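Local structure of heme oxygenase 1 (Synechocystis sp., 1WE1) at residues 73-87 and 148-161. The protein probably opens the heme ring with oxygen, giving biliverdin IXalpha, carbon monoxide and iron, a key step toward photosynthetic antenna chromophores. Sequence-based numbering, arbitrary orientation.
Sequences ELNRKQSLEQDLQFY and LHDGGTAFYEFADI
The guanidinium of Arg76 lies flat on the ring of Phe158, a stacked cation-pi pair with the planes 10° apart and CZ 4.0 Å from the ring centroid. The opposite face of the guanidinium carries Ser79 OG, offset toward the rim, while the carbonyl oxygens of Phe155 and Glu157 sit at its edge, in plane. In this all-helical heme oxygenase fold the contact joins helix 77-88 and the turn leading into it (residues 73-76) to the irregular connection between helices 120-146 and 164-176. Arg76 NH1 serves both edge oxygens, the bond to Glu157 O being the straighter (3.0 Å, 173° at the hydrogen); in each case the nitrogen stands above the carbonyl plane. Bends at chi2 (-63°) and chi3 fold the chain back, letting NE also bond Leu74 O and NH2 bond Asn75 O. A water links NH2 to Glu157 O and Ala159 N. A leucine in place of Arg76 would probably leave the Phe155 and Glu157 carbonyls without their shared donor and the Phe158 face without its cation.

Arg76 CG meets Phe155 CE2 at 3.6 Å, and Leu80 CD1 packs by CD2 of the same ring; Tyr50 of helix 36-59 also meets this ring, and the Phe155 side chain lies about 9 Å from the bound heme. One turn beyond Ser79, the Asp83 carboxylate receives two consecutive backbone N-H groups: OD2 takes Ala154 N on its syn lone pair (2.9 Å), and OD1 takes Phe155 N from the syn side, out of plane. Farther along, one face of Phe86 covers the Gly151-Gly152 peptide, with Gly152 CA 3.4 Å from Phe86 CD2. Beside it, Tyr87 OH donates to Gly152 O at 2.9 Å, and a water bonded to Asp83 OD1 donates to that same oxygen.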
loop_
_atom_site.group_PDB
_atom_site.type_symbol
_atom_site.label_atom_id
_atom_site.label_comp_id
_atom_site.label_asym_id
_atom_site.label_seq_id
_atom_site.Cartn_x
_atom_site.Cartn_y
_atom_site.Cartn_z
ATOM N N GLU A 73 10.335 7.558 8.422
ATOM C CA GLU A 73 9.977 8.666 7.552
ATOM C C GLU A 73 8.968 8.180 6.521
ATOM O O GLU A 73 8.332 8.980 5.838
ATOM C CB GLU A 73 11.217 9.203 6.832
ATOM C CG GLU A 73 12.368 9.520 7.769
ATOM C CD GLU A 73 13.333 8.358 7.933
ATOM O OE1 GLU A 73 14.138 8.133 7.005
ATOM O OE2 GLU A 73 13.288 7.672 8.980
ATOM N N LEU A 74 8.835 6.862 6.404
ATOM C CA LEU A 74 7.905 6.270 5.459
ATOM C C LEU A 74 6.509 6.119 6.055
ATOM O O LEU A 74 5.520 6.163 5.322
ATOM C CB LEU A 74 8.409 4.899 4.992
ATOM C CG LEU A 74 9.686 4.905 4.147
ATOM C CD1 LEU A 74 10.123 3.461 3.845
ATOM C CD2 LEU A 74 9.448 5.687 2.863
ATOM N N ASN A 75 6.428 5.957 7.376
ATOM C CA ASN A 75 5.139 5.769 8.057
ATOM C C ASN A 75 3.923 6.486 7.433
ATOM O O ASN A 75 3.872 7.712 7.328
ATOM C CB ASN A 75 5.273 6.130 9.549
ATOM C CG ASN A 75 6.127 5.114 10.321
ATOM O OD1 ASN A 75 6.282 5.206 11.539
ATOM N ND2 ASN A 75 6.685 4.149 9.607
ATOM N N ARG A 76 2.944 5.687 7.021
ATOM C CA ARG A 76 1.733 6.195 6.387
ATOM C C ARG A 76 0.507 6.249 7.319
ATOM O O ARG A 76 -0.488 6.880 6.985
ATOM C CB ARG A 76 1.368 5.324 5.167
ATOM C CG ARG A 76 2.371 5.289 4.009
ATOM C CD ARG A 76 2.577 6.659 3.347
ATOM N NE ARG A 76 3.301 7.573 4.224
ATOM C CZ ARG A 76 3.388 8.887 4.042
ATOM N NH1 ARG A 76 2.790 9.463 3.005
ATOM N NH2 ARG A 76 4.068 9.631 4.904
ATOM N N LYS A 77 0.567 5.608 8.479
ATOM C CA LYS A 77 -0.605 5.589 9.347
ATOM C C LYS A 77 -1.288 6.946 9.570
ATOM O O LYS A 77 -2.481 7.098 9.283
ATOM C CB LYS A 77 -0.277 4.962 10.700
ATOM C CG LYS A 77 -1.527 4.731 11.520
ATOM C CD LYS A 77 -1.199 4.391 12.953
ATOM C CE LYS A 77 -2.472 4.184 13.764
ATOM N NZ LYS A 77 -2.114 3.899 15.187
ATOM N N GLN A 78 -0.536 7.919 10.083
ATOM C CA GLN A 78 -1.072 9.253 10.350
ATOM C C GLN A 78 -1.669 9.944 9.117
ATOM O O GLN A 78 -2.772 10.490 9.180
ATOM C CB GLN A 78 0.014 10.149 10.957
ATOM C CG GLN A 78 0.547 9.689 12.315
ATOM C CD GLN A 78 1.156 8.285 12.280
ATOM O OE1 GLN A 78 1.792 7.880 11.292
ATOM N NE2 GLN A 78 0.977 7.541 13.371
ATOM N N SER A 79 -0.947 9.928 8.001
ATOM C CA SER A 79 -1.438 10.565 6.785
ATOM C C SER A 79 -2.737 9.906 6.345
ATOM O O SER A 79 -3.633 10.567 5.821
ATOM C CB SER A 79 -0.394 10.472 5.659
ATOM O OG SER A 79 -0.359 9.182 5.063
ATOM N N LEU A 80 -2.836 8.600 6.574
ATOM C CA LEU A 80 -4.015 7.827 6.213
ATOM C C LEU A 80 -5.174 8.177 7.160
ATOM O O LEU A 80 -6.354 8.097 6.784
ATOM C CB LEU A 80 -3.675 6.338 6.281
ATOM C CG LEU A 80 -3.992 5.395 5.111
ATOM C CD1 LEU A 80 -3.921 6.088 3.768
ATOM C CD2 LEU A 80 -3.005 4.248 5.163
ATOM N N GLU A 81 -4.847 8.562 8.390
ATOM C CA GLU A 81 -5.886 8.951 9.327
ATOM C C GLU A 81 -6.437 10.284 8.841
ATOM O O GLU A 81 -7.633 10.569 8.967
ATOM C CB GLU A 81 -5.328 9.114 10.741
ATOM C CG GLU A 81 -4.955 7.809 11.409
ATOM C CD GLU A 81 -4.594 7.977 12.872
ATOM O OE1 GLU A 81 -4.422 6.946 13.561
ATOM O OE2 GLU A 81 -4.480 9.138 13.330
ATOM N N GLN A 82 -5.554 11.099 8.277
ATOM C CA GLN A 82 -5.958 12.392 7.757
ATOM C C GLN A 82 -6.934 12.195 6.607
ATOM O O GLN A 82 -7.913 12.928 6.479
ATOM C CB GLN A 82 -4.727 13.189 7.315
ATOM C CG GLN A 82 -4.052 13.933 8.476
ATOM C CD GLN A 82 -2.704 14.553 8.108
ATOM O OE1 GLN A 82 -2.518 15.061 6.995
ATOM N NE2 GLN A 82 -1.762 14.527 9.052
ATOM N N ASP A 83 -6.685 11.183 5.789
ATOM C CA ASP A 83 -7.574 10.905 4.674
ATOM C C ASP A 83 -8.938 10.374 5.128
ATOM O O ASP A 83 -9.949 10.693 4.523
ATOM C CB ASP A 83 -6.907 9.923 3.706
ATOM C CG ASP A 83 -5.811 10.579 2.867
ATOM O OD1 ASP A 83 -5.169 9.870 2.057
ATOM O OD2 ASP A 83 -5.591 11.803 3.007
ATOM N N LEU A 84 -8.968 9.565 6.183
ATOM C CA LEU A 84 -10.228 9.028 6.693
ATOM C C LEU A 84 -11.085 10.187 7.210
ATOM O O LEU A 84 -12.310 10.215 7.034
ATOM C CB LEU A 84 -9.964 8.013 7.823
ATOM C CG LEU A 84 -9.333 6.676 7.381
ATOM C CD1 LEU A 84 -8.678 5.939 8.556
ATOM C CD2 LEU A 84 -10.408 5.821 6.722
ATOM N N GLN A 85 -10.420 11.135 7.857
ATOM C CA GLN A 85 -11.082 12.313 8.391
ATOM C C GLN A 85 -11.804 13.026 7.247
ATOM O O GLN A 85 -12.955 13.433 7.382
ATOM C CB GLN A 85 -10.041 13.252 9.006
ATOM C CG GLN A 85 -10.579 14.621 9.395
ATOM C CD GLN A 85 -10.961 14.705 10.851
ATOM O OE1 GLN A 85 -11.942 14.108 11.285
ATOM N NE2 GLN A 85 -10.177 15.449 11.623
ATOM N N PHE A 86 -11.114 13.162 6.121
ATOM C CA PHE A 86 -11.658 13.820 4.948
ATOM C C PHE A 86 -12.816 13.052 4.283
ATOM O O PHE A 86 -13.838 13.646 3.924
ATOM C CB PHE A 86 -10.537 14.055 3.928
ATOM C CG PHE A 86 -11.023 14.595 2.615
ATOM C CD1 PHE A 86 -11.332 15.947 2.474
ATOM C CD2 PHE A 86 -11.240 13.740 1.540
ATOM C CE1 PHE A 86 -11.859 16.445 1.277
ATOM C CE2 PHE A 86 -11.764 14.222 0.342
ATOM C CZ PHE A 86 -12.077 15.582 0.211
ATOM N N TYR A 87 -12.662 11.743 4.114
ATOM C CA TYR A 87 -13.697 10.935 3.482
ATOM C C TYR A 87 -14.851 10.559 4.400
ATOM O O TYR A 87 -15.975 10.371 3.939
ATOM C CB TYR A 87 -13.082 9.666 2.901
ATOM C CG TYR A 87 -12.196 9.939 1.722
ATOM C CD1 TYR A 87 -10.814 9.911 1.844
ATOM C CD2 TYR A 87 -12.741 10.292 0.501
ATOM C CE1 TYR A 87 -9.998 10.234 0.772
ATOM C CE2 TYR A 87 -11.943 10.620 -0.573
ATOM C CZ TYR A 87 -10.568 10.590 -0.438
ATOM O OH TYR A 87 -9.775 10.910 -1.522
ATOM N N LEU A 148 -10.256 16.757 -5.703
ATOM C CA LEU A 148 -9.700 16.972 -4.368
ATOM C C LEU A 148 -8.695 18.124 -4.399
ATOM O O LEU A 148 -7.502 17.923 -4.144
ATOM C CB LEU A 148 -8.995 15.709 -3.849
ATOM C CG LEU A 148 -9.785 14.412 -3.684
ATOM C CD1 LEU A 148 -11.181 14.736 -3.192
ATOM C CD2 LEU A 148 -9.849 13.678 -5.002
ATOM N N HIS A 149 -9.181 19.325 -4.715
ATOM C CA HIS A 149 -8.328 20.512 -4.786
ATOM C C HIS A 149 -7.285 20.456 -3.674
ATOM O O HIS A 149 -6.114 20.776 -3.889
ATOM C CB HIS A 149 -9.172 21.787 -4.656
ATOM C CG HIS A 149 -10.387 21.798 -5.533
ATOM N ND1 HIS A 149 -11.505 21.037 -5.264
ATOM C CD2 HIS A 149 -10.650 22.456 -6.686
ATOM C CE1 HIS A 149 -12.405 21.226 -6.214
ATOM N NE2 HIS A 149 -11.911 22.083 -7.089
ATOM N N ASP A 150 -7.723 20.038 -2.488
ATOM C CA ASP A 150 -6.838 19.899 -1.336
ATOM C C ASP A 150 -7.512 19.052 -0.261
ATOM O O ASP A 150 -8.603 19.380 0.213
ATOM C CB ASP A 150 -6.467 21.269 -0.760
ATOM C CG ASP A 150 -4.967 21.426 -0.565
ATOM O OD1 ASP A 150 -4.329 20.494 -0.023
ATOM O OD2 ASP A 150 -4.425 22.482 -0.952
ATOM N N GLY A 151 -6.850 17.965 0.121
ATOM C CA GLY A 151 -7.401 17.065 1.114
ATOM C C GLY A 151 -7.839 15.785 0.426
ATOM O O GLY A 151 -8.342 15.817 -0.703
ATOM N N GLY A 152 -7.637 14.654 1.090
ATOM C CA GLY A 152 -8.029 13.388 0.503
ATOM C C GLY A 152 -6.890 12.632 -0.154
ATOM O O GLY A 152 -7.079 11.503 -0.608
ATOM N N THR A 153 -5.708 13.238 -0.206
ATOM C CA THR A 153 -4.556 12.584 -0.818
ATOM C C THR A 153 -3.287 12.679 0.023
ATOM O O THR A 153 -2.189 12.574 -0.495
ATOM C CB THR A 153 -4.259 13.163 -2.217
ATOM O OG1 THR A 153 -4.065 14.580 -2.117
ATOM C CG2 THR A 153 -5.411 12.882 -3.168
ATOM N N ALA A 154 -3.437 12.869 1.324
ATOM C CA ALA A 154 -2.283 12.973 2.204
ATOM C C ALA A 154 -1.402 11.710 2.157
ATOM O O ALA A 154 -0.210 11.755 2.484
ATOM C CB ALA A 154 -2.757 13.237 3.628
ATOM N N PHE A 155 -2.002 10.597 1.738
ATOM C CA PHE A 155 -1.326 9.303 1.649
ATOM C C PHE A 155 -0.221 9.223 0.602
ATOM O O PHE A 155 0.746 8.490 0.769
ATOM C CB PHE A 155 -2.355 8.202 1.375
ATOM C CG PHE A 155 -1.752 6.842 1.144
ATOM C CD1 PHE A 155 -1.865 6.219 -0.092
ATOM C CD2 PHE A 155 -1.091 6.169 2.175
ATOM C CE1 PHE A 155 -1.333 4.949 -0.297
ATOM C CE2 PHE A 155 -0.554 4.895 1.980
ATOM C CZ PHE A 155 -0.675 4.285 0.747
ATOM N N TYR A 156 -0.365 9.973 -0.479
ATOM C CA TYR A 156 0.620 9.974 -1.554
ATOM C C TYR A 156 1.729 11.023 -1.323
ATOM O O TYR A 156 2.671 11.139 -2.109
ATOM C CB TYR A 156 -0.103 10.250 -2.878
ATOM C CG TYR A 156 -1.233 9.286 -3.174
ATOM C CD1 TYR A 156 -0.971 7.980 -3.602
ATOM C CD2 TYR A 156 -2.565 9.672 -3.015
ATOM C CE1 TYR A 156 -2.005 7.081 -3.864
ATOM C CE2 TYR A 156 -3.615 8.779 -3.276
ATOM C CZ TYR A 156 -3.327 7.487 -3.697
ATOM O OH TYR A 156 -4.349 6.593 -3.931
ATOM N N GLU A 157 1.620 11.774 -0.233
ATOM C CA GLU A 157 2.590 12.814 0.069
ATOM C C GLU A 157 3.519 12.471 1.226
ATOM O O GLU A 157 3.089 12.383 2.380
ATOM C CB GLU A 157 1.862 14.124 0.390
ATOM C CG GLU A 157 0.916 14.611 -0.700
ATOM C CD GLU A 157 -0.168 15.545 -0.164
ATOM O OE1 GLU A 157 -1.029 15.983 -0.967
ATOM O OE2 GLU A 157 -0.163 15.837 1.060
ATOM N N PHE A 158 4.796 12.281 0.914
ATOM C CA PHE A 158 5.783 11.997 1.945
ATOM C C PHE A 158 6.365 13.343 2.361
ATOM O O PHE A 158 7.236 13.907 1.700
ATOM C CB PHE A 158 6.881 11.057 1.420
ATOM C CG PHE A 158 6.412 9.639 1.202
ATOM C CD1 PHE A 158 5.729 9.286 0.044
ATOM C CD2 PHE A 158 6.608 8.674 2.182
ATOM C CE1 PHE A 158 5.242 7.990 -0.132
ATOM C CE2 PHE A 158 6.127 7.378 2.016
ATOM C CZ PHE A 158 5.441 7.034 0.858
ATOM N N ALA A 159 5.843 13.859 3.463
ATOM C CA ALA A 159 6.259 15.152 3.981
ATOM C C ALA A 159 7.698 15.174 4.473
ATOM O O ALA A 159 8.461 16.088 4.151
ATOM C CB ALA A 159 5.315 15.575 5.115
ATOM N N ASP A 160 8.065 14.159 5.245
ATOM C CA ASP A 160 9.393 14.082 5.824
ATOM C C ASP A 160 10.467 13.506 4.918
ATOM O O ASP A 160 11.463 12.966 5.389
ATOM C CB ASP A 160 9.312 13.296 7.123
ATOM C CG ASP A 160 8.162 13.760 7.994
ATOM O OD1 ASP A 160 6.996 13.636 7.550
ATOM O OD2 ASP A 160 8.418 14.258 9.112
ATOM N N ILE A 161 10.254 13.629 3.614
ATOM C CA ILE A 161 11.213 13.158 2.626
ATOM C C ILE A 161 11.340 14.206 1.520
ATOM O O ILE A 161 10.487 14.317 0.633
ATOM C CB ILE A 161 10.790 11.817 2.003
ATOM C CG1 ILE A 161 10.737 10.733 3.080
ATOM C CG2 ILE A 161 11.778 11.426 0.912
ATOM C CD1 ILE A 161 10.345 9.369 2.561
HETATM O O HOH W 1 3.503 12.332 5.011
HETATM O O HOH W 2 -6.638 14.524 3.911
HETATM O O HOH W 3 -6.034 9.148 -0.483
#